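Local coordinates for protein Na-translocating NADH-quinone reductase subunit C NqrC (Shewanella oneidensis, PDB 4XHF) that serves as the FMN-binding C subunit of a multisubunit membrane complex, represented here by its soluble fragment with flavin mononucleotide bound, at residues A[43-48]-A[65-70]; A[47-52]-A[120-125]; A[115-120]-A[238-243]; A[132-137]-A[242-247]. All blocks are in the same frame, centred on the assembly; numbering follows the deposited sequence.

Contact 1. Residues A[43-48]-A[65-70]; sequences RYVLMA and KSVKPL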
loop_
_atom_site.group_PDB
_atom_site.type_symbol
_atom_site.label_atom_id
_atom_site.label_comp_id
_atom_site.label_asym_id
_atom_site.label_seq_id
_atom_site.Cartn_x
_atom_site.Cartn_y
_atom_site.Cartn_z
ATOM N N ARG A 43 -4.989 7.758 9.620
ATOM C CA ARG A 43 -5.232 8.790 8.620
ATOM C C ARG A 43 -4.812 8.304 7.236
ATOM O O ARG A 43 -5.550 8.475 6.269
ATOM C CB ARG A 43 -4.497 10.085 8.982
ATOM C CG ARG A 43 -5.098 10.819 10.179
ATOM C CD ARG A 43 -4.533 12.227 10.333
ATOM N NE ARG A 43 -3.101 12.230 10.634
ATOM C CZ ARG A 43 -2.579 12.241 11.859
ATOM N NH1 ARG A 43 -3.359 12.247 12.934
ATOM N NH2 ARG A 43 -1.263 12.247 12.012
ATOM N N TYR A 44 -3.635 7.686 7.151
ATOM C CA TYR A 44 -3.128 7.156 5.886
ATOM C C TYR A 44 -4.122 6.190 5.250
ATOM O O TYR A 44 -4.417 6.278 4.058
ATOM C CB TYR A 44 -1.791 6.434 6.087
ATOM C CG TYR A 44 -0.635 7.306 6.527
ATOM C CD1 TYR A 44 -0.558 8.644 6.164
ATOM C CD2 TYR A 44 0.390 6.781 7.305
ATOM C CE1 TYR A 44 0.506 9.434 6.567
ATOM C CE2 TYR A 44 1.454 7.563 7.712
ATOM C CZ TYR A 44 1.508 8.887 7.341
ATOM O OH TYR A 44 2.569 9.663 7.747
ATOM N N VAL A 45 -4.634 5.269 6.060
ATOM C CA VAL A 45 -5.530 4.224 5.580
ATOM C C VAL A 45 -6.832 4.823 5.065
ATOM O O VAL A 45 -7.306 4.456 3.993
ATOM C CB VAL A 45 -5.822 3.191 6.697
ATOM C CG1 VAL A 45 -6.942 2.231 6.299
ATOM C CG2 VAL A 45 -4.560 2.412 7.025
ATOM N N LEU A 46 -7.404 5.751 5.824
ATOM C CA LEU A 46 -8.656 6.383 5.424
ATOM C C LEU A 46 -8.454 7.234 4.175
ATOM O O LEU A 46 -9.306 7.258 3.289
ATOM C CB LEU A 46 -9.220 7.240 6.559
ATOM C CG LEU A 46 -9.703 6.491 7.804
ATOM C CD1 LEU A 46 -10.103 7.485 8.882
ATOM C CD2 LEU A 46 -10.862 5.552 7.485
ATOM N N MET A 47 -7.319 7.923 4.104
ATOM C CA MET A 47 -7.005 8.751 2.947
ATOM C C MET A 47 -6.877 7.898 1.691
ATOM O O MET A 47 -7.350 8.275 0.619
ATOM C CB MET A 47 -5.716 9.539 3.183
ATOM C CG MET A 47 -5.903 10.767 4.064
ATOM S SD MET A 47 -4.395 11.692 4.428
ATOM C CE MET A 47 -3.175 10.875 3.396
ATOM N N ALA A 48 -6.238 6.743 1.831
ATOM C CA ALA A 48 -6.070 5.829 0.709
ATOM C C ALA A 48 -7.414 5.252 0.274
ATOM O O ALA A 48 -7.674 5.091 -0.917
ATOM C CB ALA A 48 -5.110 4.716 1.079
ATOM N N LYS A 65 -14.904 2.243 13.356
ATOM C CA LYS A 65 -16.188 1.722 12.905
ATOM C C LYS A 65 -16.107 1.095 11.520
ATOM O O LYS A 65 -16.706 0.049 11.273
ATOM C CB LYS A 65 -17.238 2.835 12.898
ATOM C CG LYS A 65 -18.616 2.395 12.411
ATOM C CD LYS A 65 -19.127 1.191 13.194
ATOM C CE LYS A 65 -20.612 0.949 12.976
ATOM N NZ LYS A 65 -20.956 0.567 11.577
ATOM N N SER A 66 -15.364 1.733 10.624
ATOM C CA SER A 66 -15.403 1.373 9.208
ATOM C C SER A 66 -14.199 0.565 8.727
ATOM O O SER A 66 -14.147 0.185 7.558
ATOM C CB SER A 66 -15.525 2.643 8.361
ATOM O OG SER A 66 -16.744 3.314 8.632
ATOM N N VAL A 67 -13.242 0.298 9.615
ATOM C CA VAL A 67 -12.028 -0.414 9.223
ATOM C C VAL A 67 -11.755 -1.602 10.140
ATOM O O VAL A 67 -11.903 -1.511 11.361
ATOM C CB VAL A 67 -10.793 0.521 9.219
ATOM C CG1 VAL A 67 -9.561 -0.217 8.710
ATOM C CG2 VAL A 67 -11.048 1.745 8.353
ATOM N N LYS A 68 -11.365 -2.716 9.524
ATOM C CA LYS A 68 -10.990 -3.931 10.236
ATOM C C LYS A 68 -9.535 -4.281 9.941
ATOM O O LYS A 68 -9.233 -4.824 8.879
ATOM C CB LYS A 68 -11.901 -5.092 9.834
ATOM C CG LYS A 68 -11.572 -6.408 10.515
ATOM C CD LYS A 68 -12.676 -7.438 10.295
ATOM C CE LYS A 68 -12.118 -8.754 9.781
ATOM N NZ LYS A 68 -13.176 -9.705 9.327
ATOM N N PRO A 69 -8.622 -3.954 10.870
ATOM C CA PRO A 69 -7.219 -4.326 10.667
ATOM C C PRO A 69 -7.020 -5.835 10.726
ATOM O O PRO A 69 -7.654 -6.510 11.538
ATOM C CB PRO A 69 -6.492 -3.630 11.826
ATOM C CG PRO A 69 -7.432 -2.580 12.310
ATOM C CD PRO A 69 -8.799 -3.134 12.080
ATOM N N LEU A 70 -6.148 -6.348 9.865
ATOM C CA LEU A 70 -5.881 -7.776 9.790
ATOM C C LEU A 70 -4.401 -8.046 9.612
ATOM O O LEU A 70 -3.728 -7.365 8.843
ATOM C CB LEU A 70 -6.645 -8.410 8.629
ATOM C CG LEU A 70 -8.166 -8.452 8.723
ATOM C CD1 LEU A 70 -8.752 -8.862 7.389
ATOM C CD2 LEU A 70 -8.593 -9.414 9.810
#
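Leu-46, near the C-terminal end of helix 29-48, and Val-67, where helix 58-66 gives way to strand 67-73, make the closest backbone approach of the two segments, their CA atoms 8.5 Å apart. At that separation only side chains can meet, and Val-67 does the work from the strand with its two methyl branches divided between successive helix residues. CG1 lies 4.3 Å from CG1 of Val-45, a looser touch, whereas CG2 reaches CD2 of Leu-46 at 3.9 Å. The division follows from the valine torsion: with CG1 opposite the backbone N (chi1 -176°), CG2 is left beside that N and faces the leucine. The side chains of Leu-46 and Val-67 run at a slant to one another, and it is the CD2 branch of the leucine that makes the touch. All three residues are buried, and the interaction is purely apolar. Phe-120 of strand 113-123 touches both Val-45 and Val-67, and Phe-63 of helix 58-66 also reaches Val-45. This is helix-on-sheet packing of an alpha+beta fold, with the end of helix 29-48 set against the start of strand 67-73, just where the chain passes from helix into strand.

Contact 2. Residues A[47-52]-A[120-125]; sequences MAADVN and FKVFDD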
loop_
_atom_site.group_PDB
_atom_site.type_symbol
_atom_site.label_atom_id
_atom_site.label_comp_id
_atom_site.label_asym_id
_atom_site.label_seq_id
_atom_site.Cartn_x
_atom_site.Cartn_y
_atom_site.Cartn_z
ATOM N N MET A 47 -7.319 7.923 4.104
ATOM C CA MET A 47 -7.005 8.751 2.947
ATOM C C MET A 47 -6.877 7.898 1.691
ATOM O O MET A 47 -7.350 8.275 0.619
ATOM C CB MET A 47 -5.716 9.539 3.183
ATOM C CG MET A 47 -5.903 10.767 4.064
ATOM S SD MET A 47 -4.395 11.692 4.428
ATOM C CE MET A 47 -3.175 10.875 3.396
ATOM N N ALA A 48 -6.238 6.743 1.831
ATOM C CA ALA A 48 -6.070 5.829 0.709
ATOM C C ALA A 48 -7.414 5.252 0.274
ATOM O O ALA A 48 -7.674 5.091 -0.917
ATOM C CB ALA A 48 -5.110 4.716 1.079
ATOM N N ALA A 49 -8.270 4.957 1.247
ATOM C CA ALA A 49 -9.569 4.347 0.978
ATOM C C ALA A 49 -10.610 5.375 0.540
ATOM O O ALA A 49 -11.751 5.021 0.242
ATOM C CB ALA A 49 -10.055 3.609 2.211
ATOM N N ASP A 50 -10.211 6.643 0.510
ATOM C CA ASP A 50 -11.097 7.730 0.104
ATOM C C ASP A 50 -12.306 7.827 1.038
ATOM O O ASP A 50 -13.442 7.996 0.594
ATOM C CB ASP A 50 -11.548 7.538 -1.349
ATOM C CG ASP A 50 -12.201 8.779 -1.935
ATOM O OD1 ASP A 50 -12.059 9.873 -1.346
ATOM O OD2 ASP A 50 -12.855 8.658 -2.992
ATOM N N VAL A 51 -12.040 7.708 2.337
ATOM C CA VAL A 51 -13.050 7.924 3.369
ATOM C C VAL A 51 -12.811 9.283 4.023
ATOM O O VAL A 51 -11.671 9.645 4.316
ATOM C CB VAL A 51 -13.013 6.810 4.438
ATOM C CG1 VAL A 51 -14.118 7.005 5.463
ATOM C CG2 VAL A 51 -13.142 5.449 3.780
ATOM N N ASN A 52 -13.881 10.041 4.243
ATOM C CA ASN A 52 -13.765 11.346 4.885
ATOM C C ASN A 52 -13.257 11.198 6.319
ATOM O O ASN A 52 -13.801 10.417 7.098
ATOM C CB ASN A 52 -15.111 12.076 4.869
ATOM C CG ASN A 52 -14.985 13.544 5.236
ATOM O OD1 ASN A 52 -14.907 13.899 6.411
ATOM N ND2 ASN A 52 -14.970 14.406 4.225
ATOM N N PHE A 120 -5.903 -3.843 5.763
ATOM C CA PHE A 120 -7.107 -3.204 6.281
ATOM C C PHE A 120 -8.286 -3.366 5.330
ATOM O O PHE A 120 -8.215 -2.959 4.175
ATOM C CB PHE A 120 -6.858 -1.716 6.524
ATOM C CG PHE A 120 -5.669 -1.432 7.389
ATOM C CD1 PHE A 120 -4.407 -1.302 6.834
ATOM C CD2 PHE A 120 -5.814 -1.282 8.756
ATOM C CE1 PHE A 120 -3.311 -1.035 7.630
ATOM C CE2 PHE A 120 -4.724 -1.016 9.557
ATOM C CZ PHE A 120 -3.471 -0.892 8.993
ATOM N N LYS A 121 -9.366 -3.966 5.823
ATOM C CA LYS A 121 -10.624 -4.002 5.090
ATOM C C LYS A 121 -11.424 -2.756 5.438
ATOM O O LYS A 121 -11.592 -2.441 6.613
ATOM C CB LYS A 121 -11.426 -5.261 5.424
ATOM C CG LYS A 121 -10.847 -6.549 4.861
ATOM C CD LYS A 121 -11.710 -7.744 5.235
ATOM C CE LYS A 121 -11.135 -9.043 4.703
ATOM N NZ LYS A 121 -11.970 -10.213 5.090
ATOM N N VAL A 122 -11.906 -2.051 4.417
ATOM C CA VAL A 122 -12.644 -0.806 4.617
ATOM C C VAL A 122 -14.083 -0.954 4.130
ATOM O O VAL A 122 -14.325 -1.435 3.023
ATOM C CB VAL A 122 -11.971 0.368 3.883
ATOM C CG1 VAL A 122 -12.645 1.684 4.248
ATOM C CG2 VAL A 122 -10.481 0.417 4.214
ATOM N N PHE A 123 -15.029 -0.532 4.966
ATOM C CA PHE A 123 -16.453 -0.659 4.669
ATOM C C PHE A 123 -17.126 0.710 4.596
ATOM O O PHE A 123 -16.781 1.619 5.350
ATOM C CB PHE A 123 -17.141 -1.519 5.733
ATOM C CG PHE A 123 -16.526 -2.879 5.906
ATOM C CD1 PHE A 123 -16.973 -3.956 5.159
ATOM C CD2 PHE A 123 -15.500 -3.080 6.815
ATOM C CE1 PHE A 123 -16.408 -5.206 5.316
ATOM C CE2 PHE A 123 -14.934 -4.328 6.974
ATOM C CZ PHE A 123 -15.388 -5.392 6.223
ATOM N N ASP A 124 -18.089 0.852 3.691
ATOM C CA ASP A 124 -18.869 2.078 3.606
ATOM C C ASP A 124 -19.911 2.094 4.716
ATOM O O ASP A 124 -19.991 1.156 5.510
ATOM C CB ASP A 124 -19.538 2.209 2.235
ATOM C CG ASP A 124 -20.405 1.010 1.882
ATOM O OD1 ASP A 124 -20.918 0.333 2.797
ATOM O OD2 ASP A 124 -20.581 0.745 0.674
ATOM N N ASP A 125 -20.717 3.146 4.762
ATOM C CA ASP A 125 -21.748 3.267 5.786
ATOM C C ASP A 125 -22.784 2.150 5.676
ATOM O O ASP A 125 -23.439 1.801 6.659
ATOM C CB ASP A 125 -22.434 4.629 5.686
ATOM C CG ASP A 125 -21.462 5.777 5.859
ATOM O OD1 ASP A 125 -20.265 5.592 5.553
ATOM O OD2 ASP A 125 -21.893 6.863 6.301
#
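Val-122 projects from strand 113-123 toward the end of helix 29-48, where Ala-49 and Val-51 receive it, an example of one branched residue packing against the end of a helix and the turn after it. Starting at its root, CB of Val-122 already lies 4.1 Å from CB of Ala-49. One bond further out the side chain forks, and the alanine methyl sits astride the fork: CB of Ala-49 is 3.8 Å from CG1 of Val-122 and likewise 3.8 Å from its CG2. CG1 has a second partner, CG2 of Val-51, again at 3.8 Å. With chi1 at -173°, CG1 stands opposite the strand N; CG1 serves both Ala-49 and Val-51, while CG2 meets the alanine and, outside the two segments, Val-133. The side chains of Val-51 and Val-122 pass one another in opposite directions. Between Ala-49 and Val-51 the helix ends in a Schellman motif: Asp-50 takes a positive phi of 61°, its N is weakly bonded to Met-47 O, and Val-51 N probably bonds to Leu-46 O. Across this turn both Ala-49 and Val-51 point their CB toward the strand. Val-122 and Ala-49 both also touch Ser-131 and Val-133 of strand 129-139, and Val-51 packs back on Leu-46, placing the helix end over two adjacent strands, 113-123 and 129-139.

Contact 3. Residues A[115-120]-A[238-243]; sequences NDARVF and EGFQTF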
loop_
_atom_site.group_PDB
_atom_site.type_symbol
_atom_site.label_atom_id
_atom_site.label_comp_id
_atom_site.label_asym_id
_atom_site.label_seq_id
_atom_site.Cartn_x
_atom_site.Cartn_y
_atom_site.Cartn_z
ATOM N N ASN A 115 6.952 -12.506 6.955
ATOM C CA ASN A 115 6.029 -13.591 6.650
ATOM C C ASN A 115 4.587 -13.103 6.679
ATOM O O ASN A 115 3.753 -13.563 5.897
ATOM C CB ASN A 115 6.211 -14.746 7.635
ATOM C CG ASN A 115 7.551 -15.437 7.482
ATOM O OD1 ASN A 115 8.168 -15.395 6.418
ATOM N ND2 ASN A 115 8.007 -16.085 8.547
ATOM N N ASP A 116 4.309 -12.165 7.582
ATOM C CA ASP A 116 2.969 -11.607 7.745
ATOM C C ASP A 116 2.928 -10.132 7.369
ATOM O O ASP A 116 3.889 -9.397 7.590
ATOM C CB ASP A 116 2.484 -11.770 9.189
ATOM C CG ASP A 116 2.421 -13.220 9.630
ATOM O OD1 ASP A 116 2.380 -14.111 8.756
ATOM O OD2 ASP A 116 2.406 -13.466 10.854
ATOM N N ALA A 117 1.799 -9.710 6.807
ATOM C CA ALA A 117 1.567 -8.308 6.481
ATOM C C ALA A 117 0.287 -7.821 7.149
ATOM O O ALA A 117 -0.671 -8.581 7.301
ATOM C CB ALA A 117 1.487 -8.121 4.978
ATOM N N ARG A 118 0.282 -6.557 7.558
ATOM C CA ARG A 118 -0.914 -5.942 8.116
ATOM C C ARG A 118 -1.719 -5.297 7.003
ATOM O O ARG A 118 -1.201 -4.460 6.270
ATOM C CB ARG A 118 -0.554 -4.905 9.177
ATOM C CG ARG A 118 -1.747 -4.120 9.704
ATOM C CD ARG A 118 -1.314 -3.127 10.761
ATOM N NE ARG A 118 -0.279 -2.227 10.261
ATOM C CZ ARG A 118 0.492 -1.467 11.032
ATOM N NH1 ARG A 118 0.354 -1.494 12.350
ATOM N NH2 ARG A 118 1.408 -0.682 10.482
ATOM N N VAL A 119 -2.982 -5.691 6.888
ATOM C CA VAL A 119 -3.870 -5.154 5.866
ATOM C C VAL A 119 -5.135 -4.620 6.521
ATOM O O VAL A 119 -5.404 -4.904 7.687
ATOM C CB VAL A 119 -4.233 -6.220 4.809
ATOM C CG1 VAL A 119 -2.985 -6.710 4.103
ATOM C CG2 VAL A 119 -4.970 -7.389 5.444
ATOM N N PHE A 120 -5.903 -3.843 5.763
ATOM C CA PHE A 120 -7.107 -3.204 6.281
ATOM C C PHE A 120 -8.286 -3.366 5.330
ATOM O O PHE A 120 -8.215 -2.959 4.175
ATOM C CB PHE A 120 -6.858 -1.716 6.524
ATOM C CG PHE A 120 -5.669 -1.432 7.389
ATOM C CD1 PHE A 120 -4.407 -1.302 6.834
ATOM C CD2 PHE A 120 -5.814 -1.282 8.756
ATOM C CE1 PHE A 120 -3.311 -1.035 7.630
ATOM C CE2 PHE A 120 -4.724 -1.016 9.557
ATOM C CZ PHE A 120 -3.471 -0.892 8.993
ATOM N N GLU A 238 4.654 -13.139 -4.829
ATOM C CA GLU A 238 5.313 -13.112 -3.526
ATOM C C GLU A 238 4.740 -11.998 -2.645
ATOM O O GLU A 238 5.251 -11.735 -1.557
ATOM C CB GLU A 238 6.829 -12.938 -3.693
ATOM C CG GLU A 238 7.471 -14.020 -4.561
ATOM C CD GLU A 238 8.985 -14.070 -4.447
ATOM O OE1 GLU A 238 9.491 -14.607 -3.439
ATOM O OE2 GLU A 238 9.668 -13.583 -5.371
ATOM N N GLY A 239 3.667 -11.367 -3.118
ATOM C CA GLY A 239 3.017 -10.288 -2.396
ATOM C C GLY A 239 1.647 -10.682 -1.883
ATOM O O GLY A 239 1.506 -11.680 -1.180
ATOM N N PHE A 240 0.636 -9.899 -2.245
ATOM C CA PHE A 240 -0.711 -10.086 -1.717
ATOM C C PHE A 240 -1.622 -10.887 -2.644
ATOM O O PHE A 240 -2.829 -10.946 -2.424
ATOM C CB PHE A 240 -1.349 -8.723 -1.433
ATOM C CG PHE A 240 -0.747 -8.006 -0.262
ATOM C CD1 PHE A 240 -1.026 -8.411 1.033
ATOM C CD2 PHE A 240 0.101 -6.929 -0.453
ATOM C CE1 PHE A 240 -0.471 -7.755 2.112
ATOM C CE2 PHE A 240 0.658 -6.269 0.623
ATOM C CZ PHE A 240 0.371 -6.683 1.908
ATOM N N GLN A 241 -1.053 -11.514 -3.668
ATOM C CA GLN A 241 -1.872 -12.192 -4.668
ATOM C C GLN A 241 -2.611 -13.386 -4.072
ATOM O O GLN A 241 -3.798 -13.580 -4.337
ATOM C CB GLN A 241 -1.018 -12.642 -5.854
ATOM C CG GLN A 241 -1.604 -12.261 -7.204
ATOM C CD GLN A 241 -0.662 -12.562 -8.350
ATOM O OE1 GLN A 241 -0.101 -11.653 -8.965
ATOM N NE2 GLN A 241 -0.480 -13.843 -8.646
ATOM N N THR A 242 -1.912 -14.182 -3.268
ATOM C CA THR A 242 -2.535 -15.314 -2.589
ATOM C C THR A 242 -3.679 -14.829 -1.709
ATOM O O THR A 242 -4.773 -15.384 -1.739
ATOM C CB THR A 242 -1.521 -16.092 -1.725
ATOM O OG1 THR A 242 -0.559 -16.733 -2.569
ATOM C CG2 THR A 242 -2.221 -17.154 -0.871
ATOM N N PHE A 243 -3.411 -13.787 -0.929
ATOM C CA PHE A 243 -4.405 -13.214 -0.031
ATOM C C PHE A 243 -5.655 -12.765 -0.781
ATOM O O PHE A 243 -6.773 -13.010 -0.333
ATOM C CB PHE A 243 -3.801 -12.040 0.737
ATOM C CG PHE A 243 -4.807 -11.229 1.500
ATOM C CD1 PHE A 243 -5.571 -11.809 2.499
ATOM C CD2 PHE A 243 -4.983 -9.885 1.226
ATOM C CE1 PHE A 243 -6.497 -11.061 3.203
ATOM C CE2 PHE A 243 -5.905 -9.134 1.928
ATOM C CZ PHE A 243 -6.660 -9.723 2.919
#
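Phe-240 places CE1 and CZ of its ring in a shallow hollow on strand 113-123, between the methyl of Ala-117 and one branch of Val-119. One wall of the hollow is low because alanine offers only CB, which lies 3.5 Å from CE1 of Phe-240 and nearly as close to its CZ. The other, CG1 of Val-119, stands higher and comes to 3.4 Å from CE1 of Phe-240, a tight fit for carbon against carbon. Both methyls approach the ring at a slant, and the valine and phenylalanine side chains slide past one another in opposite directions. A second bump lies beside the first. Phe-243 brings CZ to 3.8 Å from CG2 of Val-119, the two side chains arriving from opposite directions, so the valine fork is shared, CG1 with one ring and CG2 with the other. The chi1 of Val-119, -61°, sets CG1 anti to the carbonyl carbon and leaves CG2 in the crowded position between N and C. This is helix-on-sheet packing within an FMN-binding protein, with Phe-240 at the N-cap position of helix 241-249. Ala-117 and Val-119 point toward that helix, and the residues between and after them, Arg-118 and Phe-120, point away and touch Leu-41 of helix 29-48; the strand is thus covered by a helix on each face. Around the hollow, Val-134 of strand 129-139 touches both Val-119 and Phe-240. Leu-74 likewise reaches both Ala-117 and Phe-240, while Ile-72 of strand 67-73 lies against Phe-243.

Contact 4. Residues A[132-137]-A[242-247]; sequences VVVPFY and TFFNQL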
loop_
_atom_site.group_PDB
_atom_site.type_symbol
_atom_site.label_atom_id
_atom_site.label_comp_id
_atom_site.label_asym_id
_atom_site.label_seq_id
_atom_site.Cartn_x
_atom_site.Cartn_y
_atom_site.Cartn_z
ATOM N N VAL A 132 -9.770 -2.626 0.092
ATOM C CA VAL A 132 -8.777 -3.243 0.956
ATOM C C VAL A 132 -7.481 -2.459 0.806
ATOM O O VAL A 132 -6.947 -2.329 -0.296
ATOM C CB VAL A 132 -8.548 -4.730 0.616
ATOM C CG1 VAL A 132 -7.572 -5.362 1.602
ATOM C CG2 VAL A 132 -9.869 -5.490 0.627
ATOM N N VAL A 133 -6.999 -1.911 1.916
ATOM C CA VAL A 133 -5.770 -1.132 1.918
ATOM C C VAL A 133 -4.611 -2.017 2.354
ATOM O O VAL A 133 -4.661 -2.635 3.421
ATOM C CB VAL A 133 -5.875 0.090 2.849
ATOM C CG1 VAL A 133 -4.664 0.994 2.680
ATOM C CG2 VAL A 133 -7.162 0.863 2.571
ATOM N N VAL A 134 -3.575 -2.077 1.522
ATOM C CA VAL A 134 -2.400 -2.894 1.808
ATOM C C VAL A 134 -1.128 -2.051 1.774
ATOM O O VAL A 134 -1.030 -1.101 0.998
ATOM C CB VAL A 134 -2.259 -4.060 0.805
ATOM C CG1 VAL A 134 -3.491 -4.938 0.841
ATOM C CG2 VAL A 134 -2.016 -3.542 -0.609
ATOM N N PRO A 135 -0.147 -2.397 2.619
ATOM C CA PRO A 135 1.142 -1.706 2.598
ATOM C C PRO A 135 2.018 -2.169 1.442
ATOM O O PRO A 135 2.015 -3.351 1.100
ATOM C CB PRO A 135 1.765 -2.093 3.939
ATOM C CG PRO A 135 1.199 -3.440 4.222
ATOM C CD PRO A 135 -0.207 -3.401 3.694
ATOM N N PHE A 136 2.755 -1.241 0.847
ATOM C CA PHE A 136 3.736 -1.590 -0.163
ATOM C C PHE A 136 4.957 -0.717 0.042
ATOM O O PHE A 136 4.856 0.402 0.544
ATOM C CB PHE A 136 3.172 -1.411 -1.574
ATOM C CG PHE A 136 3.153 0.009 -2.041
ATOM C CD1 PHE A 136 2.286 0.924 -1.474
ATOM C CD2 PHE A 136 4.001 0.429 -3.046
ATOM C CE1 PHE A 136 2.263 2.231 -1.902
ATOM C CE2 PHE A 136 3.985 1.736 -3.479
ATOM C CZ PHE A 136 3.113 2.639 -2.905
ATOM N N TYR A 137 6.116 -1.244 -0.326
ATOM C CA TYR A 137 7.341 -0.468 -0.276
ATOM C C TYR A 137 8.390 -1.098 -1.172
ATOM O O TYR A 137 8.300 -2.274 -1.521
ATOM C CB TYR A 137 7.858 -0.347 1.161
ATOM C CG TYR A 137 8.296 -1.650 1.789
ATOM C CD1 TYR A 137 7.371 -2.519 2.350
ATOM C CD2 TYR A 137 9.638 -2.003 1.839
ATOM C CE1 TYR A 137 7.768 -3.708 2.931
ATOM C CE2 TYR A 137 10.045 -3.188 2.418
ATOM C CZ TYR A 137 9.108 -4.036 2.964
ATOM O OH TYR A 137 9.513 -5.218 3.540
ATOM N N THR A 242 -1.912 -14.182 -3.268
ATOM C CA THR A 242 -2.535 -15.314 -2.589
ATOM C C THR A 242 -3.679 -14.829 -1.709
ATOM O O THR A 242 -4.773 -15.384 -1.739
ATOM C CB THR A 242 -1.521 -16.092 -1.725
ATOM O OG1 THR A 242 -0.559 -16.733 -2.569
ATOM C CG2 THR A 242 -2.221 -17.154 -0.871
ATOM N N PHE A 243 -3.411 -13.787 -0.929
ATOM C CA PHE A 243 -4.405 -13.214 -0.031
ATOM C C PHE A 243 -5.655 -12.765 -0.781
ATOM O O PHE A 243 -6.773 -13.010 -0.333
ATOM C CB PHE A 243 -3.801 -12.040 0.737
ATOM C CG PHE A 243 -4.807 -11.229 1.500
ATOM C CD1 PHE A 243 -5.571 -11.809 2.499
ATOM C CD2 PHE A 243 -4.983 -9.885 1.226
ATOM C CE1 PHE A 243 -6.497 -11.061 3.203
ATOM C CE2 PHE A 243 -5.905 -9.134 1.928
ATOM C CZ PHE A 243 -6.660 -9.723 2.919
ATOM N N PHE A 244 -5.465 -12.110 -1.922
ATOM C CA PHE A 244 -6.595 -11.649 -2.719
ATOM C C PHE A 244 -7.363 -12.828 -3.312
ATOM O O PHE A 244 -8.594 -12.829 -3.326
ATOM C CB PHE A 244 -6.128 -10.713 -3.837
ATOM C CG PHE A 244 -5.711 -9.345 -3.363
ATOM C CD1 PHE A 244 -6.160 -8.832 -2.153
ATOM C CD2 PHE A 244 -4.873 -8.566 -4.137
ATOM C CE1 PHE A 244 -5.774 -7.576 -1.726
ATOM C CE2 PHE A 244 -4.486 -7.309 -3.716
ATOM C CZ PHE A 244 -4.936 -6.813 -2.510
ATOM N N ASN A 245 -6.638 -13.831 -3.800
ATOM C CA ASN A 245 -7.272 -15.020 -4.362
ATOM C C ASN A 245 -8.099 -15.776 -3.327
ATOM O O ASN A 245 -9.075 -16.443 -3.669
ATOM C CB ASN A 245 -6.221 -15.953 -4.961
ATOM C CG ASN A 245 -5.708 -15.470 -6.304
ATOM O OD1 ASN A 245 -6.383 -14.720 -7.011
ATOM N ND2 ASN A 245 -4.509 -15.908 -6.667
ATOM N N GLN A 246 -7.702 -15.676 -2.062
ATOM C CA GLN A 246 -8.463 -16.280 -0.976
ATOM C C GLN A 246 -9.767 -15.524 -0.747
ATOM O O GLN A 246 -10.798 -16.126 -0.444
ATOM C CB GLN A 246 -7.637 -16.305 0.312
ATOM C CG GLN A 246 -6.461 -17.265 0.282
ATOM C CD GLN A 246 -6.891 -18.711 0.146
ATOM O OE1 GLN A 246 -6.698 -19.335 -0.899
ATOM N NE2 GLN A 246 -7.474 -19.254 1.208
ATOM N N LEU A 247 -9.719 -14.204 -0.891
ATOM C CA LEU A 247 -10.898 -13.369 -0.687
ATOM C C LEU A 247 -11.895 -13.524 -1.831
ATOM O O LEU A 247 -13.107 -13.505 -1.612
ATOM C CB LEU A 247 -10.500 -11.898 -0.546
ATOM C CG LEU A 247 -9.685 -11.504 0.687
ATOM C CD1 LEU A 247 -9.487 -10.000 0.709
ATOM C CD2 LEU A 247 -10.344 -11.971 1.977
#
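The rings of Phe-243 and Phe-244 both take CG1 of Val-132 at their edges, near the ring planes. The methyl lies 4.1 Å from CE2 of Phe-243 and, more loosely, 4.4 Å from CE1 of Phe-244. One face of the Phe-243 ring is occupied from within the helix: CG of Leu-247, one turn on, sits 4.0 Å above the plane, offset toward the rim. Phe-244 has a further strand partner in CG1 of Val-134, which meets CZ of the ring at 4.1 Å in an oblique approach. Neighbouring helix residues can converge on one valine because their rings leave the backbone differently: Phe-243 sets CG opposite its N (chi1 170°), while Phe-244 swings CG beside its N (chi1 -73°). The axes of segments 132-137 and 242-247 run nearly antiparallel (165°), 12.1 Å apart at closest approach, a gap spanned by the apolar side chains of Val-132, Val-134, Phe-243 and Phe-244, all buried. Beyond the pair, Phe-155 stacks on Phe-244 and touches Val-132. Strand 129-139 is hydrogen-bonded to strand 113-123 on one side and to strand 144-151 on the other, and helix 241-249 packs on the face of this part of the antiparallel sheet.

Overall arrangement
From the N terminus, helix 29-48 opens contacts 1 and 2 almost together. Contact 1 closes first, after a short loop holding most of helix 58-66, and ties the helix to strand 67-73. Contact 2 spans far more chain and closes on strand 113-123, but not before contact 3 has begun on the same strand, so the two cross, sharing Phe-120. Contact 4 opens next, on strand 129-139; it and contact 3 end on the same stretch of helix 241-249. Both lie in series with contact 1. Three consecutive neighbours of the antiparallel sheet, 67-73, 113-123 and 129-139, are thereby held against an N-terminal and a C-terminal helix.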